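Local atomic coordinates of flagellar hook-associated protein (Burkholderia pseudomallei, PDB entry 4UT1), a protein that probably serves as a structural component of the bacterial flagellum, forming part of the junction between hook and filament. Residues L82-Y96 / K612-T626. Residues are numbered along the deposited sequence; the frame is centred on the assembly and turned at random.
With EDO (1,2-ethanediol), chain Q.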
ATOM      1  N   LEU A  82      -4.960 -34.926 -21.588  1.00 26.85           N
ATOM      2  CA  LEU A  82      -3.632 -34.877 -21.003  1.00 30.41           C
ATOM      3  C   LEU A  82      -3.060 -33.465 -21.097  1.00 28.46           C
ATOM      4  O   LEU A  82      -2.452 -32.973 -20.146  1.00 27.16           O
ATOM      5  CB  LEU A  82      -2.689 -35.870 -21.681  1.00 26.95           C
ATOM      6  CG  LEU A  82      -1.223 -35.726 -21.259  1.00 27.28           C
ATOM      7  CD1 LEU A  82      -1.050 -35.957 -19.749  1.00 24.34           C
ATOM      8  CD2 LEU A  82      -0.302 -36.647 -22.049  1.00 28.83           C
ATOM      9  N   ASN A  83      -3.253 -32.818 -22.244  1.00 28.36           N
ATOM     10  CA  ASN A  83      -2.775 -31.452 -22.441  1.00 26.69           C
ATOM     11  C   ASN A  83      -3.307 -30.491 -21.393  1.00 24.07           C
ATOM     12  O   ASN A  83      -2.548 -29.697 -20.843  1.00 22.12           O
ATOM     13  CB  ASN A  83      -3.155 -30.932 -23.828  1.00 26.37           C
ATOM     14  CG  ASN A  83      -2.423 -31.652 -24.938  1.00 29.51           C
ATOM     15  OD1 ASN A  83      -1.336 -32.186 -24.729  1.00 25.12           O
ATOM     16  ND2 ASN A  83      -3.018 -31.670 -26.128  1.00 31.39           N
ATOM     17  N   ALA A  84      -4.610 -30.552 -21.132  1.00 19.50           N
ATOM     18  CA  ALA A  84      -5.232 -29.655 -20.165  1.00 22.59           C
ATOM     19  C   ALA A  84      -4.723 -29.937 -18.756  1.00 21.75           C
ATOM     20  O   ALA A  84      -4.419 -29.016 -18.000  1.00 21.23           O
ATOM     21  CB  ALA A  84      -6.742 -29.784 -20.215  1.00 28.22           C
ATOM     22  N   ALA A  85      -4.639 -31.214 -18.407  1.00 20.53           N
ATOM     23  CA  ALA A  85      -4.172 -31.602 -17.082  1.00 20.87           C
ATOM     24  C   ALA A  85      -2.714 -31.193 -16.909  1.00 20.21           C
ATOM     25  O   ALA A  85      -2.331 -30.618 -15.889  1.00 17.35           O
ATOM     26  CB  ALA A  85      -4.346 -33.101 -16.873  1.00 21.61           C
ATOM     27  N   GLN A  86      -1.902 -31.495 -17.917  1.00 19.15           N
ATOM     28  CA  GLN A  86      -0.496 -31.135 -17.883  1.00 23.10           C
ATOM     29  C   GLN A  86      -0.320 -29.627 -17.715  1.00 21.00           C
ATOM     30  O   GLN A  86       0.506 -29.183 -16.914  1.00 17.51           O
ATOM     31  CB  GLN A  86       0.222 -31.611 -19.154  1.00 21.56           C
ATOM     32  CG  GLN A  86       1.670 -31.143 -19.229  1.00 21.42           C
ATOM     33  CD  GLN A  86       2.557 -31.814 -18.198  1.00 24.87           C
ATOM     34  OE1 GLN A  86       2.886 -31.229 -17.159  1.00 23.35           O
ATOM     35  NE2 GLN A  86       2.948 -33.049 -18.477  1.00 19.85           N
ATOM     36  N   THR A  87      -1.095 -28.837 -18.458  1.00 19.80           N
ATOM     37  CA  THR A  87      -0.906 -27.392 -18.431  1.00 17.19           C
ATOM     38  C   THR A  87      -1.350 -26.793 -17.089  1.00 18.41           C
ATOM     39  O   THR A  87      -0.755 -25.823 -16.624  1.00 16.01           O
ATOM     40  CB  THR A  87      -1.640 -26.686 -19.601  1.00 20.00           C
ATOM     41  OG1 THR A  87      -0.979 -25.444 -19.888  1.00 19.93           O
ATOM     42  CG2 THR A  87      -3.101 -26.415 -19.266  1.00 18.17           C
ATOM     43  N   GLN A  88      -2.369 -27.383 -16.463  1.00 17.10           N
ATOM     44  CA  GLN A  88      -2.771 -26.989 -15.108  1.00 17.74           C
ATOM     45  C   GLN A  88      -1.684 -27.352 -14.096  1.00 16.97           C
ATOM     46  O   GLN A  88      -1.417 -26.598 -13.160  1.00 18.16           O
ATOM     47  CB  GLN A  88      -4.100 -27.652 -14.721  1.00 17.07           C
ATOM     48  CG  GLN A  88      -4.545 -27.435 -13.259  1.00 20.88           C
ATOM     49  CD  GLN A  88      -4.846 -25.980 -12.909  1.00 26.36           C
ATOM     50  OE1 GLN A  88      -4.570 -25.067 -13.691  1.00 28.46           O
ATOM     51  NE2 GLN A  88      -5.415 -25.759 -11.719  1.00 23.56           N
ATOM     52  N   GLY A  89      -1.049 -28.500 -14.292  1.00 19.06           N
ATOM     53  CA  GLY A  89      -0.018 -28.957 -13.380  1.00 15.96           C
ATOM     54  C   GLY A  89       1.214 -28.074 -13.447  1.00 17.41           C
ATOM     55  O   GLY A  89       1.802 -27.736 -12.418  1.00 14.35           O
ATOM     56  N   SER A  90       1.614 -27.719 -14.665  1.00 14.80           N
ATOM     57  CA  SER A  90       2.759 -26.842 -14.876  1.00 14.29           C
ATOM     58  C   SER A  90       2.493 -25.438 -14.324  1.00 15.75           C
ATOM     59  O   SER A  90       3.391 -24.793 -13.792  1.00 15.38           O
ATOM     60  CB  SER A  90       3.104 -26.758 -16.360  1.00 15.95           C
ATOM     61  OG  SER A  90       3.480 -28.024 -16.851  1.00 19.08           O
ATOM     62  N   SER A  91       1.262 -24.965 -14.479  1.00 14.52           N
ATOM     63  CA  SER A  91       0.871 -23.683 -13.914  1.00 15.21           C
ATOM     64  C   SER A  91       0.967 -23.702 -12.387  1.00 16.09           C
ATOM     65  O   SER A  91       1.576 -22.815 -11.784  1.00 14.36           O
ATOM     66  CB  SER A  91      -0.545 -23.316 -14.342  1.00 16.45           C
ATOM     67  OG  SER A  91      -0.967 -22.133 -13.689  1.00 19.63           O
ATOM     68  N   LEU A  92       0.357 -24.709 -11.773  1.00 14.75           N
ATOM     69  CA  LEU A  92       0.374 -24.835 -10.312  1.00 18.10           C
ATOM     70  C   LEU A  92       1.789 -24.977  -9.759  1.00 15.34           C
ATOM     71  O   LEU A  92       2.111 -24.404  -8.723  1.00 16.32           O
ATOM     72  CB  LEU A  92      -0.477 -26.033  -9.868  1.00 15.72           C
ATOM     73  CG  LEU A  92      -1.983 -25.823 -10.037  1.00 14.67           C
ATOM     74  CD1 LEU A  92      -2.752 -27.114  -9.785  1.00 17.10           C
ATOM     75  CD2 LEU A  92      -2.461 -24.708  -9.100  1.00 15.75           C
ATOM     76  N   SER A  93       2.637 -25.741 -10.442  1.00 14.69           N
ATOM     77  CA  SER A  93       3.977 -25.976  -9.918  1.00 15.71           C
ATOM     78  C   SER A  93       4.831 -24.731 -10.096  1.00 13.36           C
ATOM     79  O   SER A  93       5.650 -24.420  -9.248  1.00 14.43           O
ATOM     80  CB  SER A  93       4.644 -27.181 -10.593  1.00 17.82           C
ATOM     81  OG  SER A  93       4.974 -26.902 -11.939  1.00 17.93           O
ATOM     82  N   THR A  94       4.644 -24.029 -11.208  1.00 14.27           N
ATOM     83  CA  THR A  94       5.310 -22.745 -11.418  1.00 13.96           C
ATOM     84  C   THR A  94       4.892 -21.733 -10.336  1.00 14.53           C
ATOM     85  O   THR A  94       5.739 -21.077  -9.733  1.00 15.76           O
ATOM     86  CB  THR A  94       4.984 -22.176 -12.820  1.00 14.01           C
ATOM     87  OG1 THR A  94       5.598 -23.010 -13.811  1.00 14.52           O
ATOM     88  CG2 THR A  94       5.521 -20.762 -12.972  1.00 16.46           C
ATOM     89  N   TYR A  95       3.586 -21.613 -10.108  1.00 13.70           N
ATOM     90  CA  TYR A  95       3.048 -20.690  -9.104  1.00 13.81           C
ATOM     91  C   TYR A  95       3.583 -21.089  -7.724  1.00 15.61           C
ATOM     92  O   TYR A  95       4.113 -20.249  -6.990  1.00 16.58           O
ATOM     93  CB  TYR A  95       1.513 -20.694  -9.142  1.00 13.73           C
ATOM     94  CG  TYR A  95       0.809 -19.582  -8.374  1.00 16.96           C
ATOM     95  CD1 TYR A  95       1.488 -18.794  -7.451  1.00 19.22           C
ATOM     96  CD2 TYR A  95      -0.548 -19.336  -8.568  1.00 20.05           C
ATOM     97  CE1 TYR A  95       0.832 -17.784  -6.744  1.00 18.00           C
ATOM     98  CE2 TYR A  95      -1.208 -18.329  -7.872  1.00 17.03           C
ATOM     99  CZ  TYR A  95      -0.513 -17.558  -6.969  1.00 19.00           C
ATOM    100  OH  TYR A  95      -1.169 -16.563  -6.276  1.00 24.57           O
ATOM    101  N   TYR A  96       3.463 -22.368  -7.381  1.00 16.65           N
ATOM    102  CA  TYR A  96       3.979 -22.844  -6.093  1.00 16.28           C
ATOM    103  C   TYR A  96       5.452 -22.462  -5.875  1.00 16.75           C
ATOM    104  O   TYR A  96       5.809 -21.884  -4.840  1.00 16.62           O
ATOM    105  CB  TYR A  96       3.835 -24.366  -5.947  1.00 17.09           C
ATOM    106  CG  TYR A  96       4.475 -24.828  -4.660  1.00 15.47           C
ATOM    107  CD1 TYR A  96       4.048 -24.308  -3.443  1.00 14.31           C
ATOM    108  CD2 TYR A  96       5.522 -25.735  -4.647  1.00 19.30           C
ATOM    109  CE1 TYR A  96       4.631 -24.688  -2.256  1.00 14.80           C
ATOM    110  CE2 TYR A  96       6.115 -26.128  -3.446  1.00 18.60           C
ATOM    111  CZ  TYR A  96       5.665 -25.595  -2.260  1.00 19.71           C
ATOM    112  OH  TYR A  96       6.243 -25.969  -1.064  1.00 17.78           O
ATOM    113  N   LYS A 612       1.011 -25.819  -2.382  1.00 13.92           N
ATOM    114  CA  LYS A 612       1.831 -27.012  -2.206  1.00 16.48           C
ATOM    115  C   LYS A 612       0.993 -28.276  -2.387  1.00 17.68           C
ATOM    116  O   LYS A 612       1.407 -29.223  -3.066  1.00 15.39           O
ATOM    117  CB  LYS A 612       2.501 -27.033  -0.835  1.00 15.14           C
ATOM    118  CG  LYS A 612       3.442 -28.223  -0.643  1.00 18.06           C
ATOM    119  CD  LYS A 612       4.050 -28.250   0.770  1.00 19.41           C
ATOM    120  CE  LYS A 612       5.079 -29.374   0.913  1.00 25.11           C
ATOM    121  NZ  LYS A 612       5.707 -29.397   2.275  1.00 20.20           N
ATOM    122  N   ALA A 613      -0.182 -28.292  -1.774  1.00 12.88           N
ATOM    123  CA  ALA A 613      -1.056 -29.453  -1.852  1.00 14.95           C
ATOM    124  C   ALA A 613      -1.662 -29.567  -3.253  1.00 15.78           C
ATOM    125  O   ALA A 613      -1.665 -30.647  -3.847  1.00 14.82           O
ATOM    126  CB  ALA A 613      -2.144 -29.368  -0.804  1.00 16.49           C
ATOM    127  N   SER A 614      -2.162 -28.448  -3.782  1.00 16.94           N
ATOM    128  CA  SER A 614      -2.787 -28.453  -5.101  1.00 14.75           C
ATOM    129  C   SER A 614      -1.802 -28.917  -6.163  1.00 15.70           C
ATOM    130  O   SER A 614      -2.141 -29.711  -7.041  1.00 16.11           O
ATOM    131  CB  SER A 614      -3.321 -27.074  -5.458  1.00 15.21           C
ATOM    132  OG  SER A 614      -4.447 -26.769  -4.667  1.00 17.39           O
ATOM    133  N   SER A 615      -0.582 -28.408  -6.079  1.00 16.13           N
ATOM    134  CA  SER A 615       0.461 -28.781  -7.024  1.00 17.34           C
ATOM    135  C   SER A 615       0.857 -30.255  -6.884  1.00 17.09           C
ATOM    136  O   SER A 615       0.971 -30.967  -7.877  1.00 17.04           O
ATOM    137  CB  SER A 615       1.685 -27.877  -6.842  1.00 19.52           C
ATOM    138  OG  SER A 615       2.660 -28.158  -7.829  1.00 23.02           O
ATOM    139  N   ALA A 616       1.082 -30.707  -5.651  1.00 19.27           N
ATOM    140  CA  ALA A 616       1.392 -32.108  -5.406  1.00 19.88           C
ATOM    141  C   ALA A 616       0.323 -33.011  -6.026  1.00 18.24           C
ATOM    142  O   ALA A 616       0.639 -33.992  -6.698  1.00 16.38           O
ATOM    143  CB  ALA A 616       1.510 -32.379  -3.921  1.00 15.92           C
ATOM    144  N   ALA A 617      -0.939 -32.659  -5.796  1.00 16.29           N
ATOM    145  CA  ALA A 617      -2.061 -33.461  -6.272  1.00 13.83           C
ATOM    146  C   ALA A 617      -2.110 -33.482  -7.793  1.00 16.42           C
ATOM    147  O   ALA A 617      -2.342 -34.524  -8.405  1.00 14.42           O
ATOM    148  CB  ALA A 617      -3.370 -32.927  -5.722  1.00 16.25           C
ATOM    149  N   GLN A 618      -1.898 -32.320  -8.395  1.00 16.45           N
ATOM    150  CA  GLN A 618      -2.049 -32.203  -9.835  1.00 15.89           C
ATOM    151  C   GLN A 618      -0.875 -32.855 -10.540  1.00 14.81           C
ATOM    152  O   GLN A 618      -1.052 -33.503 -11.557  1.00 15.30           O
ATOM    153  CB  GLN A 618      -2.180 -30.740 -10.263  1.00 15.91           C
ATOM    154  CG  GLN A 618      -2.401 -30.567 -11.761  1.00 14.76           C
ATOM    155  CD  GLN A 618      -3.781 -31.025 -12.188  1.00 18.40           C
ATOM    156  OE1 GLN A 618      -4.691 -31.132 -11.364  1.00 18.73           O
ATOM    157  NE2 GLN A 618      -3.947 -31.295 -13.477  1.00 19.35           N
ATOM    158  N   THR A 619       0.324 -32.671 -10.010  1.00 13.94           N
ATOM    159  CA  THR A 619       1.491 -33.272 -10.632  1.00 17.79           C
ATOM    160  C   THR A 619       1.374 -34.790 -10.593  1.00 19.51           C
ATOM    161  O   THR A 619       1.688 -35.477 -11.572  1.00 14.70           O
ATOM    162  CB  THR A 619       2.772 -32.817  -9.952  1.00 16.76           C
ATOM    163  OG1 THR A 619       2.996 -31.449 -10.297  1.00 15.98           O
ATOM    164  CG2 THR A 619       3.955 -33.656 -10.424  1.00 20.44           C
ATOM    165  N   ALA A 620       0.905 -35.296  -9.456  1.00 17.99           N
ATOM    166  CA  ALA A 620       0.635 -36.712  -9.297  1.00 18.79           C
ATOM    167  C   ALA A 620      -0.335 -37.179 -10.371  1.00 19.37           C
ATOM    168  O   ALA A 620      -0.072 -38.148 -11.077  1.00 18.71           O
ATOM    169  CB  ALA A 620       0.082 -37.001  -7.902  1.00 17.32           C
ATOM    170  N   LEU A 621      -1.449 -36.469 -10.508  1.00 19.42           N
ATOM    171  CA  LEU A 621      -2.457 -36.819 -11.503  1.00 20.24           C
ATOM    172  C   LEU A 621      -1.918 -36.796 -12.941  1.00 21.17           C
ATOM    173  O   LEU A 621      -2.185 -37.705 -13.735  1.00 16.61           O
ATOM    174  CB  LEU A 621      -3.640 -35.872 -11.406  1.00 19.64           C
ATOM    175  CG  LEU A 621      -4.691 -36.168 -12.470  1.00 22.22           C
ATOM    176  CD1 LEU A 621      -5.310 -37.532 -12.163  1.00 24.64           C
ATOM    177  CD2 LEU A 621      -5.732 -35.070 -12.500  1.00 24.22           C
ATOM    178  N   VAL A 622      -1.182 -35.737 -13.271  1.00 15.64           N
ATOM    179  CA  VAL A 622      -0.558 -35.617 -14.589  1.00 16.08           C
ATOM    180  C   VAL A 622       0.346 -36.819 -14.859  1.00 19.20           C
ATOM    181  O   VAL A 622       0.365 -37.375 -15.971  1.00 19.42           O
ATOM    182  CB  VAL A 622       0.251 -34.302 -14.699  1.00 17.06           C
ATOM    183  CG1 VAL A 622       1.073 -34.276 -15.973  1.00 19.83           C
ATOM    184  CG2 VAL A 622      -0.689 -33.093 -14.626  1.00 19.36           C
ATOM    185  N   GLY A 623       1.077 -37.230 -13.829  1.00 17.71           N
ATOM    186  CA  GLY A 623       1.933 -38.398 -13.909  1.00 20.31           C
ATOM    187  C   GLY A 623       1.123 -39.631 -14.258  1.00 20.84           C
ATOM    188  O   GLY A 623       1.518 -40.429 -15.110  1.00 17.88           O
ATOM    189  N   GLN A 624      -0.033 -39.763 -13.620  1.00 16.44           N
ATOM    190  CA  GLN A 624      -0.894 -40.920 -13.836  1.00 18.17           C
ATOM    191  C   GLN A 624      -1.512 -40.932 -15.235  1.00 16.62           C
ATOM    192  O   GLN A 624      -1.575 -41.971 -15.878  1.00 18.55           O
ATOM    193  CB  GLN A 624      -1.986 -40.956 -12.775  1.00 18.53           C
ATOM    194  CG  GLN A 624      -1.420 -41.114 -11.365  1.00 18.99           C
ATOM    195  CD  GLN A 624      -2.370 -40.637 -10.296  1.00 19.51           C
ATOM    196  OE1 GLN A 624      -3.587 -40.689 -10.457  1.00 22.14           O
ATOM    197  NE2 GLN A 624      -1.812 -40.166  -9.185  1.00 23.59           N
ATOM    198  N   ILE A 625      -1.965 -39.775 -15.708  1.00 18.21           N
ATOM    199  CA  ILE A 625      -2.517 -39.683 -17.063  1.00 18.20           C
ATOM    200  C   ILE A 625      -1.442 -39.995 -18.102  1.00 19.43           C
ATOM    201  O   ILE A 625      -1.700 -40.668 -19.115  1.00 17.12           O
ATOM    202  CB  ILE A 625      -3.117 -38.289 -17.312  1.00 19.47           C
ATOM    203  CG1 ILE A 625      -4.211 -38.020 -16.275  1.00 15.53           C
ATOM    204  CG2 ILE A 625      -3.643 -38.160 -18.739  1.00 18.85           C
ATOM    205  CD1 ILE A 625      -4.876 -36.669 -16.421  1.00 19.13           C
ATOM    206  N   THR A 626      -0.225 -39.532 -17.830  1.00 17.92           N
ATOM    207  CA  THR A 626       0.897 -39.763 -18.730  1.00 20.77           C
ATOM    208  C   THR A 626       1.209 -41.248 -18.823  1.00 19.55           C
ATOM    209  O   THR A 626       1.420 -41.781 -19.916  1.00 18.74           O
ATOM    210  CB  THR A 626       2.144 -38.982 -18.271  1.00 24.24           C
ATOM    211  OG1 THR A 626       1.881 -37.578 -18.386  1.00 24.81           O
ATOM    212  CG2 THR A 626       3.363 -39.342 -19.120  1.00 23.68           C
TER
HETATM  213  C1  EDO Q1643       4.000 -30.970 -13.309  1.00 30.41           C
HETATM  214  O1  EDO Q1643       2.574 -30.948 -13.192  1.00 25.20           O
HETATM  215  C2  EDO Q1643       4.564 -29.628 -12.868  1.00 21.93           C
HETATM  216  O2  EDO Q1643       5.548 -29.169 -13.808  1.00 27.23           O
HETATM  217  O   HOH W   1       1.355 -29.064 -10.152  1.00 19.33           O
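Q618 is the central knob of this antiparallel helix pair, packed among A85, Q88, G89 and L92. Its CG lies 3.3 Å from G89 CA, where glycine leaves room for the Q618 chain. With CG anti to the backbone N (chi1 -178°) and a bend at chi2, NE2 is brought to A85 O, to which it donates at 3.0 Å. That carbonyl already accepts G89 N, so two donors grip it; the added bond lies near the Q618 amide plane but leaves the carbonyl plane by 26°. Beside it, V622 spreads its methyls, CG2 against A85 O and CG1 3.4 Å from Q86 NE2. At one end L82 CD1 meets I625 CG2 at 3.5 Å while I625 CD1 covers A85 CB; at the other, K612 CA makes a CH-pi contact over a face of the Y96 ring, offset toward its rim, and the extended lysine chain runs alongside toward OH. A water bridges G89 O, S615 O, S615 OG and T619 OG1; ethanediol O1, probably from the crystallisation liquor, hydrogen-bonds T619 OG1 at 3.0 Å. Farther out, Y95 and T94 pack on helix 287-322. One direct hydrogen bond thus joins the first and last modelled helices, the other polar links running through solvent.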